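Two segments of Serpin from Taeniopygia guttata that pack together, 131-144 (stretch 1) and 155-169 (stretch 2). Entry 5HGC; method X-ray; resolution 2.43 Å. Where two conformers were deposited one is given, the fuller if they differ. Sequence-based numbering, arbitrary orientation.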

ATOM      1  N   ASP A 131      18.452   4.497 -21.373  1.00 40.49           N
ATOM      2  CA  ASP A 131      19.899   4.384 -21.464  1.00 42.28           C
ATOM      3  C   ASP A 131      20.514   4.472 -20.070  1.00 37.54           C
ATOM      4  O   ASP A 131      20.821   5.574 -19.581  1.00 32.37           O
ATOM      5  CB  ASP A 131      20.443   5.503 -22.359  1.00 52.60           C
ATOM      6  CG  ASP A 131      21.911   5.283 -22.776  1.00 68.73           C
ATOM      7  OD1 ASP A 131      22.579   4.276 -22.386  1.00 67.11           O
ATOM      8  OD2 ASP A 131      22.397   6.158 -23.519  1.00 80.12           O
ATOM      9  N   PHE A 132      20.662   3.314 -19.427  1.00 36.10           N
ATOM     10  CA  PHE A 132      21.256   3.229 -18.092  1.00 38.13           C
ATOM     11  C   PHE A 132      22.796   3.525 -18.026  1.00 47.30           C
ATOM     12  O   PHE A 132      23.353   3.682 -16.924  1.00 55.65           O
ATOM     13  CB  PHE A 132      20.958   1.867 -17.491  1.00 34.91           C
ATOM     14  CG  PHE A 132      19.515   1.639 -17.151  1.00 34.56           C
ATOM     15  CD1 PHE A 132      18.912   2.289 -16.057  1.00 36.11           C
ATOM     16  CD2 PHE A 132      18.748   0.722 -17.885  1.00 32.62           C
ATOM     17  CE1 PHE A 132      17.576   2.032 -15.713  1.00 32.38           C
ATOM     18  CE2 PHE A 132      17.394   0.482 -17.566  1.00 30.22           C
ATOM     19  CZ  PHE A 132      16.817   1.140 -16.486  1.00 30.13           C
ATOM     20  N   ASN A 133      23.468   3.599 -19.184  1.00 47.11           N
ATOM     21  CA  ASN A 133      24.843   4.054 -19.278  1.00 54.56           C
ATOM     22  C   ASN A 133      24.949   5.567 -19.325  1.00 58.35           C
ATOM     23  O   ASN A 133      25.954   6.129 -19.783  1.00 56.13           O
ATOM     24  CB  ASN A 133      25.528   3.473 -20.508  1.00 62.50           C
ATOM     25  CG  ASN A 133      26.144   2.132 -20.236  1.00 74.12           C
ATOM     26  OD1 ASN A 133      25.655   1.125 -20.748  1.00 84.96           O
ATOM     27  ND2 ASN A 133      27.214   2.092 -19.411  1.00 76.60           N
ATOM     28  N   LYS A 134      23.889   6.232 -18.897  1.00 59.19           N
ATOM     29  CA  LYS A 134      23.929   7.646 -18.636  1.00 56.64           C
ATOM     30  C   LYS A 134      23.193   7.754 -17.315  1.00 61.22           C
ATOM     31  O   LYS A 134      22.085   8.319 -17.306  1.00 59.43           O
ATOM     32  CB  LYS A 134      23.187   8.407 -19.738  1.00 61.38           C
ATOM     33  CG  LYS A 134      23.767   8.257 -21.141  1.00 68.64           C
ATOM     34  CD  LYS A 134      23.220   9.260 -22.149  1.00 74.65           C
ATOM     35  CE  LYS A 134      23.892   9.023 -23.502  1.00 85.62           C
ATOM     36  NZ  LYS A 134      24.029  10.207 -24.398  1.00 84.06           N
ATOM     37  N   PRO A 135      23.772   7.181 -16.201  1.00 60.04           N
ATOM     38  CA  PRO A 135      23.104   7.147 -14.889  1.00 59.26           C
ATOM     39  C   PRO A 135      22.525   8.488 -14.459  1.00 64.29           C
ATOM     40  O   PRO A 135      21.357   8.542 -14.088  1.00 68.84           O
ATOM     41  CB  PRO A 135      24.217   6.698 -13.949  1.00 50.10           C
ATOM     42  CG  PRO A 135      25.008   5.760 -14.800  1.00 51.55           C
ATOM     43  CD  PRO A 135      25.089   6.504 -16.105  1.00 58.09           C
ATOM     44  N   THR A 136      23.327   9.546 -14.559  1.00 63.95           N
ATOM     45  CA  THR A 136      22.905  10.909 -14.238  1.00 62.93           C
ATOM     46  C   THR A 136      21.622  11.251 -14.959  1.00 52.20           C
ATOM     47  O   THR A 136      20.643  11.593 -14.311  1.00 55.74           O
ATOM     48  CB  THR A 136      23.975  11.965 -14.659  1.00 66.42           C
ATOM     49  OG1 THR A 136      25.258  11.544 -14.204  1.00 70.04           O
ATOM     50  CG2 THR A 136      23.646  13.405 -14.125  1.00 60.28           C
ATOM     51  N   GLU A 137      21.658  11.199 -16.291  1.00 46.16           N
ATOM     52  CA  GLU A 137      20.549  11.653 -17.103  1.00 45.03           C
ATOM     53  C   GLU A 137      19.325  10.668 -16.956  1.00 45.06           C
ATOM     54  O   GLU A 137      18.174  11.131 -16.901  1.00 43.77           O
ATOM     55  CB  GLU A 137      20.995  11.960 -18.547  1.00 42.06           C
ATOM     56  N   ALA A 138      19.581   9.351 -16.823  1.00 43.48           N
ATOM     57  CA  ALA A 138      18.547   8.327 -16.517  1.00 42.42           C
ATOM     58  C   ALA A 138      17.819   8.688 -15.217  1.00 47.63           C
ATOM     59  O   ALA A 138      16.599   8.944 -15.239  1.00 47.82           O
ATOM     60  CB  ALA A 138      19.148   6.927 -16.443  1.00 37.57           C
ATOM     61  N   GLU A 139      18.585   8.788 -14.120  1.00 53.59           N
ATOM     62  CA  GLU A 139      18.083   9.262 -12.802  1.00 51.06           C
ATOM     63  C   GLU A 139      17.260  10.521 -12.867  1.00 44.03           C
ATOM     64  O   GLU A 139      16.127  10.548 -12.378  1.00 37.70           O
ATOM     65  CB  GLU A 139      19.194   9.452 -11.780  1.00 56.52           C
ATOM     66  CG  GLU A 139      19.705   8.135 -11.235  1.00 72.62           C
ATOM     67  CD  GLU A 139      21.007   8.277 -10.463  1.00 82.96           C
ATOM     68  OE1 GLU A 139      21.898   7.415 -10.690  1.00 86.56           O
ATOM     69  OE2 GLU A 139      21.122   9.229  -9.635  1.00 76.72           O
ATOM     70  N   LYS A 140      17.814  11.555 -13.486  1.00 42.39           N
ATOM     71  CA  LYS A 140      17.090  12.805 -13.576  1.00 43.70           C
ATOM     72  C   LYS A 140      15.769  12.607 -14.376  1.00 44.73           C
ATOM     73  O   LYS A 140      14.738  13.171 -13.998  1.00 41.71           O
ATOM     74  CB  LYS A 140      17.963  13.974 -14.086  1.00 40.08           C
ATOM     75  CG  LYS A 140      17.161  15.265 -14.345  1.00 48.11           C
ATOM     76  CD  LYS A 140      17.993  16.516 -14.563  1.00 56.80           C
ATOM     77  CE  LYS A 140      17.247  17.765 -14.075  1.00 73.64           C
ATOM     78  NZ  LYS A 140      16.239  18.275 -15.060  1.00 72.48           N
ATOM     79  N   GLN A 141      15.790  11.794 -15.435  1.00 43.26           N
ATOM     80  CA  GLN A 141      14.593  11.669 -16.259  1.00 45.60           C
ATOM     81  C   GLN A 141      13.524  10.766 -15.624  1.00 36.20           C
ATOM     82  O   GLN A 141      12.329  11.038 -15.758  1.00 32.66           O
ATOM     83  CB  GLN A 141      14.933  11.273 -17.677  1.00 48.67           C
ATOM     84  CG  GLN A 141      15.334  12.485 -18.477  1.00 62.44           C
ATOM     85  CD  GLN A 141      15.723  12.139 -19.897  1.00 73.86           C
ATOM     86  OE1 GLN A 141      16.910  12.078 -20.210  1.00 88.70           O
ATOM     87  NE2 GLN A 141      14.729  11.898 -20.761  1.00 72.39           N
ATOM     88  N   ILE A 142      13.976   9.745 -14.904  1.00 28.94           N
ATOM     89  CA  ILE A 142      13.073   8.904 -14.141  1.00 30.53           C
ATOM     90  C   ILE A 142      12.391   9.686 -13.007  1.00 34.53           C
ATOM     91  O   ILE A 142      11.164   9.578 -12.836  1.00 38.57           O
ATOM     92  CB  ILE A 142      13.753   7.628 -13.617  1.00 28.09           C
ATOM     93  CG1 ILE A 142      14.165   6.746 -14.794  1.00 26.00           C
ATOM     94  CG2 ILE A 142      12.791   6.845 -12.728  1.00 27.46           C
ATOM     95  CD1 ILE A 142      15.059   5.611 -14.397  1.00 25.25           C
ATOM     96  N   ASN A 143      13.171  10.463 -12.254  1.00 32.45           N
ATOM     97  CA  ASN A 143      12.638  11.215 -11.120  1.00 33.10           C
ATOM     98  C   ASN A 143      11.731  12.358 -11.531  1.00 33.44           C
ATOM     99  O   ASN A 143      10.742  12.665 -10.838  1.00 32.59           O
ATOM    100  CB  ASN A 143      13.761  11.702 -10.225  1.00 33.21           C
ATOM    101  CG  ASN A 143      14.508  10.556  -9.560  1.00 33.56           C
ATOM    102  OD1 ASN A 143      13.911   9.505  -9.217  1.00 39.61           O
ATOM    103  ND2 ASN A 143      15.824  10.729  -9.391  1.00 30.04           N
ATOM    104  N   ASP A 144      12.037  12.947 -12.683  1.00 33.11           N
ATOM    105  CA  ASP A 144      11.166  13.934 -13.282  1.00 36.14           C
ATOM    106  C   ASP A 144       9.849  13.312 -13.706  1.00 36.70           C
ATOM    107  O   ASP A 144       8.785  13.968 -13.640  1.00 34.07           O
ATOM    108  CB  ASP A 144      11.833  14.580 -14.485  1.00 47.41           C
ATOM    109  CG  ASP A 144      12.960  15.541 -14.086  1.00 59.92           C
ATOM    110  OD1 ASP A 144      13.081  15.884 -12.874  1.00 66.11           O
ATOM    111  OD2 ASP A 144      13.727  15.942 -14.991  1.00 61.25           O
ATOM    112  N   THR A 155       8.836  12.765  -5.468  1.00 48.26           N
ATOM    113  CA  THR A 155      10.030  13.077  -6.267  1.00 56.05           C
ATOM    114  C   THR A 155      11.091  12.027  -5.870  1.00 59.66           C
ATOM    115  O   THR A 155      10.896  11.242  -4.923  1.00 61.04           O
ATOM    116  CB  THR A 155      10.532  14.502  -5.936  1.00 55.19           C
ATOM    117  OG1 THR A 155      10.767  14.561  -4.536  1.00 57.05           O
ATOM    118  CG2 THR A 155       9.493  15.611  -6.253  1.00 44.73           C
ATOM    119  N   ASN A 156      12.213  12.005  -6.569  1.00 61.30           N
ATOM    120  CA  ASN A 156      13.373  11.176  -6.125  1.00 67.39           C
ATOM    121  C   ASN A 156      13.097   9.718  -5.856  1.00 64.01           C
ATOM    122  O   ASN A 156      13.595   9.190  -4.847  1.00 73.75           O
ATOM    123  CB  ASN A 156      14.085  11.726  -4.870  1.00 71.15           C
ATOM    124  CG  ASN A 156      14.604  13.141  -5.045  1.00 85.86           C
ATOM    125  OD1 ASN A 156      14.968  13.574  -6.155  1.00 85.52           O
ATOM    126  ND2 ASN A 156      14.654  13.878  -3.934  1.00 82.87           N
ATOM    127  N   LEU A 157      12.354   9.073  -6.757  1.00 48.24           N
ATOM    128  CA  LEU A 157      12.226   7.626  -6.755  1.00 42.38           C
ATOM    129  C   LEU A 157      13.558   6.859  -6.699  1.00 45.99           C
ATOM    130  O   LEU A 157      13.702   5.961  -5.865  1.00 54.14           O
ATOM    131  CB  LEU A 157      11.390   7.131  -7.941  1.00 42.02           C
ATOM    132  CG  LEU A 157      11.037   5.615  -7.924  1.00 44.90           C
ATOM    133  CD1 LEU A 157      10.036   5.231  -6.834  1.00 42.33           C
ATOM    134  CD2 LEU A 157      10.560   5.085  -9.274  1.00 44.24           C
ATOM    135  N   VAL A 158      14.508   7.159  -7.591  1.00 43.52           N
ATOM    136  CA  VAL A 158      15.787   6.407  -7.649  1.00 41.51           C
ATOM    137  C   VAL A 158      17.000   7.341  -7.470  1.00 44.63           C
ATOM    138  O   VAL A 158      16.891   8.529  -7.789  1.00 42.09           O
ATOM    139  CB  VAL A 158      15.920   5.602  -8.964  1.00 44.06           C
ATOM    140  CG1 VAL A 158      14.977   4.416  -8.958  1.00 43.33           C
ATOM    141  CG2 VAL A 158      15.647   6.479 -10.178  1.00 39.19           C
ATOM    142  N   LYS A 159      18.121   6.803  -6.962  1.00 44.74           N
ATOM    143  CA  LYS A 159      19.399   7.526  -6.707  1.00 52.35           C
ATOM    144  C   LYS A 159      20.486   6.487  -6.935  1.00 59.30           C
ATOM    145  O   LYS A 159      20.317   5.330  -6.513  1.00 59.97           O
ATOM    146  CB  LYS A 159      19.522   8.057  -5.250  1.00 44.90           C
ATOM    147  N   ASP A 160      21.584   6.880  -7.595  1.00 65.07           N
ATOM    148  CA  ASP A 160      22.722   5.957  -7.906  1.00 72.68           C
ATOM    149  C   ASP A 160      22.280   4.606  -8.527  1.00 68.70           C
ATOM    150  O   ASP A 160      22.261   3.568  -7.817  1.00 67.82           O
ATOM    151  CB  ASP A 160      23.589   5.672  -6.645  1.00 83.68           C
ATOM    152  CG  ASP A 160      24.230   6.928  -6.049  1.00 92.48           C
ATOM    153  OD1 ASP A 160      24.741   7.795  -6.807  1.00 90.81           O
ATOM    154  OD2 ASP A 160      24.231   7.033  -4.799  1.00 87.28           O
ATOM    155  N   MET A 161      21.934   4.611  -9.817  0.54 62.31           N
ATOM    156  CA  MET A 161      21.421   3.402 -10.472  0.54 58.29           C
ATOM    157  C   MET A 161      22.523   2.643 -11.187  0.54 58.09           C
ATOM    158  O   MET A 161      23.251   3.234 -11.992  0.54 61.20           O
ATOM    159  CB  MET A 161      20.294   3.747 -11.446  0.54 56.76           C
ATOM    160  CG  MET A 161      18.903   3.775 -10.819  0.54 58.01           C
ATOM    161  SD  MET A 161      18.360   2.219 -10.070  0.54 56.24           S
ATOM    162  CE  MET A 161      18.045   1.229 -11.520  0.54 55.09           C
ATOM    163  N   ASP A 162      22.645   1.343 -10.906  1.00 51.73           N
ATOM    164  CA  ASP A 162      23.681   0.517 -11.569  1.00 57.15           C
ATOM    165  C   ASP A 162      23.665   0.669 -13.131  1.00 62.20           C
ATOM    166  O   ASP A 162      22.626   0.443 -13.764  1.00 63.52           O
ATOM    167  CB  ASP A 162      23.588  -0.953 -11.161  1.00 58.27           C
ATOM    168  CG  ASP A 162      24.790  -1.776 -11.652  1.00 71.80           C
ATOM    169  OD1 ASP A 162      25.274  -1.571 -12.780  1.00 70.81           O
ATOM    170  OD2 ASP A 162      25.266  -2.651 -10.907  1.00 78.78           O
ATOM    171  N   PRO A 163      24.804   1.071 -13.755  1.00 64.84           N
ATOM    172  CA  PRO A 163      24.818   1.225 -15.232  1.00 60.51           C
ATOM    173  C   PRO A 163      24.580  -0.064 -16.018  1.00 49.87           C
ATOM    174  O   PRO A 163      24.290  -0.021 -17.203  1.00 51.64           O
ATOM    175  CB  PRO A 163      26.212   1.805 -15.534  1.00 65.05           C
ATOM    176  CG  PRO A 163      27.010   1.592 -14.305  1.00 65.13           C
ATOM    177  CD  PRO A 163      26.050   1.579 -13.153  1.00 68.27           C
ATOM    178  N   GLN A 164      24.656  -1.191 -15.346  1.00 44.47           N
ATOM    179  CA  GLN A 164      24.251  -2.454 -15.924  1.00 44.88           C
ATOM    180  C   GLN A 164      22.760  -2.912 -15.724  1.00 40.17           C
ATOM    181  O   GLN A 164      22.429  -4.133 -15.860  1.00 33.35           O
ATOM    182  CB  GLN A 164      25.205  -3.511 -15.394  1.00 54.47           C
ATOM    183  CG  GLN A 164      26.287  -3.851 -16.396  1.00 60.49           C
ATOM    184  CD  GLN A 164      26.912  -5.184 -16.094  1.00 64.27           C
ATOM    185  OE1 GLN A 164      27.383  -5.412 -14.959  1.00 62.92           O
ATOM    186  NE2 GLN A 164      26.921  -6.088 -17.099  1.00 59.98           N
ATOM    187  N   THR A 165      21.885  -1.956 -15.371  1.00 36.91           N
ATOM    188  CA  THR A 165      20.482  -2.255 -15.077  1.00 32.82           C
ATOM    189  C   THR A 165      19.863  -2.754 -16.351  1.00 30.82           C
ATOM    190  O   THR A 165      19.997  -2.165 -17.402  1.00 25.76           O
ATOM    191  CB  THR A 165      19.729  -1.017 -14.571  1.00 34.62           C
ATOM    192  OG1 THR A 165      20.336  -0.569 -13.360  1.00 36.68           O
ATOM    193  CG2 THR A 165      18.280  -1.323 -14.273  1.00 35.00           C
ATOM    194  N   VAL A 166      19.204  -3.879 -16.248  1.00 32.41           N
ATOM    195  CA  VAL A 166      18.487  -4.395 -17.388  1.00 35.78           C
ATOM    196  C   VAL A 166      17.074  -3.763 -17.381  1.00 36.64           C
ATOM    197  O   VAL A 166      16.676  -3.107 -18.347  1.00 35.18           O
ATOM    198  CB  VAL A 166      18.528  -5.934 -17.345  1.00 37.16           C
ATOM    199  CG1 VAL A 166      17.608  -6.545 -18.366  1.00 41.72           C
ATOM    200  CG2 VAL A 166      19.950  -6.425 -17.621  1.00 43.38           C
ATOM    201  N   MET A 167      16.349  -3.930 -16.261  1.00 37.50           N
ATOM    202  CA  MET A 167      14.974  -3.402 -16.088  1.00 34.10           C
ATOM    203  C   MET A 167      14.724  -2.951 -14.651  1.00 32.89           C
ATOM    204  O   MET A 167      15.030  -3.673 -13.689  1.00 33.90           O
ATOM    205  CB  MET A 167      13.944  -4.454 -16.513  1.00 35.05           C
ATOM    206  CG  MET A 167      12.531  -4.130 -16.103  1.00 37.00           C
ATOM    207  SD  MET A 167      11.314  -5.179 -16.902  1.00 37.98           S
ATOM    208  CE  MET A 167      11.695  -6.767 -16.197  1.00 39.62           C
ATOM    209  N   LEU A 168      14.222  -1.734 -14.537  1.00 28.65           N
ATOM    210  CA  LEU A 168      13.674  -1.174 -13.335  1.00 28.86           C
ATOM    211  C   LEU A 168      12.128  -1.277 -13.365  1.00 29.05           C
ATOM    212  O   LEU A 168      11.481  -0.729 -14.253  1.00 27.36           O
ATOM    213  CB  LEU A 168      14.108   0.300 -13.243  1.00 29.16           C
ATOM    214  CG  LEU A 168      13.476   1.086 -12.084  1.00 34.51           C
ATOM    215  CD1 LEU A 168      13.873   0.500 -10.726  1.00 39.10           C
ATOM    216  CD2 LEU A 168      13.795   2.564 -12.112  1.00 31.61           C
ATOM    217  N   LEU A 169      11.529  -1.988 -12.416  1.00 32.89           N
ATOM    218  CA  LEU A 169      10.049  -1.947 -12.233  1.00 30.72           C
ATOM    219  C   LEU A 169       9.755  -0.929 -11.172  1.00 31.41           C
ATOM    220  O   LEU A 169      10.204  -1.084 -10.043  1.00 31.58           O
ATOM    221  CB  LEU A 169       9.505  -3.311 -11.825  1.00 29.06           C
ATOM    222  CG  LEU A 169       8.012  -3.466 -11.523  1.00 30.75           C
ATOM    223  CD1 LEU A 169       7.091  -3.163 -12.700  1.00 27.23           C
ATOM    224  CD2 LEU A 169       7.814  -4.902 -11.061  1.00 30.90           C
TER

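A helix that lies against a largely irregular segment illustrates a general principle: polar side chains reaching out from the helix can bond backbone amides and carbonyls of the segment. The contact between residues 131-144 and 155-169 of this serpin is a compact example. A type I turn from Asp131 to Lys134 leads into the helix, with Lys134 at the N-cap position, and the second stretch runs past it in the opposite sense, so that Asn133 lies nearest Pro163, Pro135 nearest Met161, Glu139 nearest Val158 and Asn143 nearest Asn156. Together the two bury 743 Å².

The polar bonds come from two helical residues one turn apart, Glu139 and Asn143. Their CA-to-CB bonds point sideways, but the ends of the side chains come nearer to the second stretch. Asn143 uses its amide as a backbone mimic, accepting from Val158 N at OD1 (2.9 Å) and donating from ND2 to Val158 O (2.9 Å). Both angles are favourable, and a single carboxamide thus satisfies both polar groups of one residue. Glu139 has two acceptors and receives two successive amides: Met161 N donates to Glu139 OE1 at 2.9 Å, whereas the bond from Asp160 N to Glu139 OE2, at 3.1 Å, is weak. A carboxylate suits this role because it can accept from neighbouring N-H groups without needing a proton of its own.

Apolar contacts accompany these bonds. Ile142 points toward the second stretch, where its CG2 meets Val158 CG2 at 3.8 Å and its CD1 meets Leu168 CD2 at 4.0 Å. Leu168 also links this cluster to the aromatic one, since its CB lies 4.3 Å from Phe132 CZ. Nearer the start of the helix, Pro135 CG approaches Pro163 CB at 4.2 Å, a contact between two rings already restricted in conformation.

Phe132, buried, supplies the aromatic part. Thr165 CB sits 3.6 Å from the centroid of the Phe132 ring and only 10° off its normal, a CH-pi contact over one face; Met161 CE approaches Phe132 CE1 obliquely at 4.3 Å. The threonine belongs to a type I turn from Asp162 to Thr165, in which Thr165 OG1 donates to Asp162 O (2.5 Å), so its hydroxyl is engaged locally while its carbon atoms meet the ring. The backbone adds a final contact of its own, Pro163 CA to Phe132 O at 3.3 Å, a CA-H...O interaction.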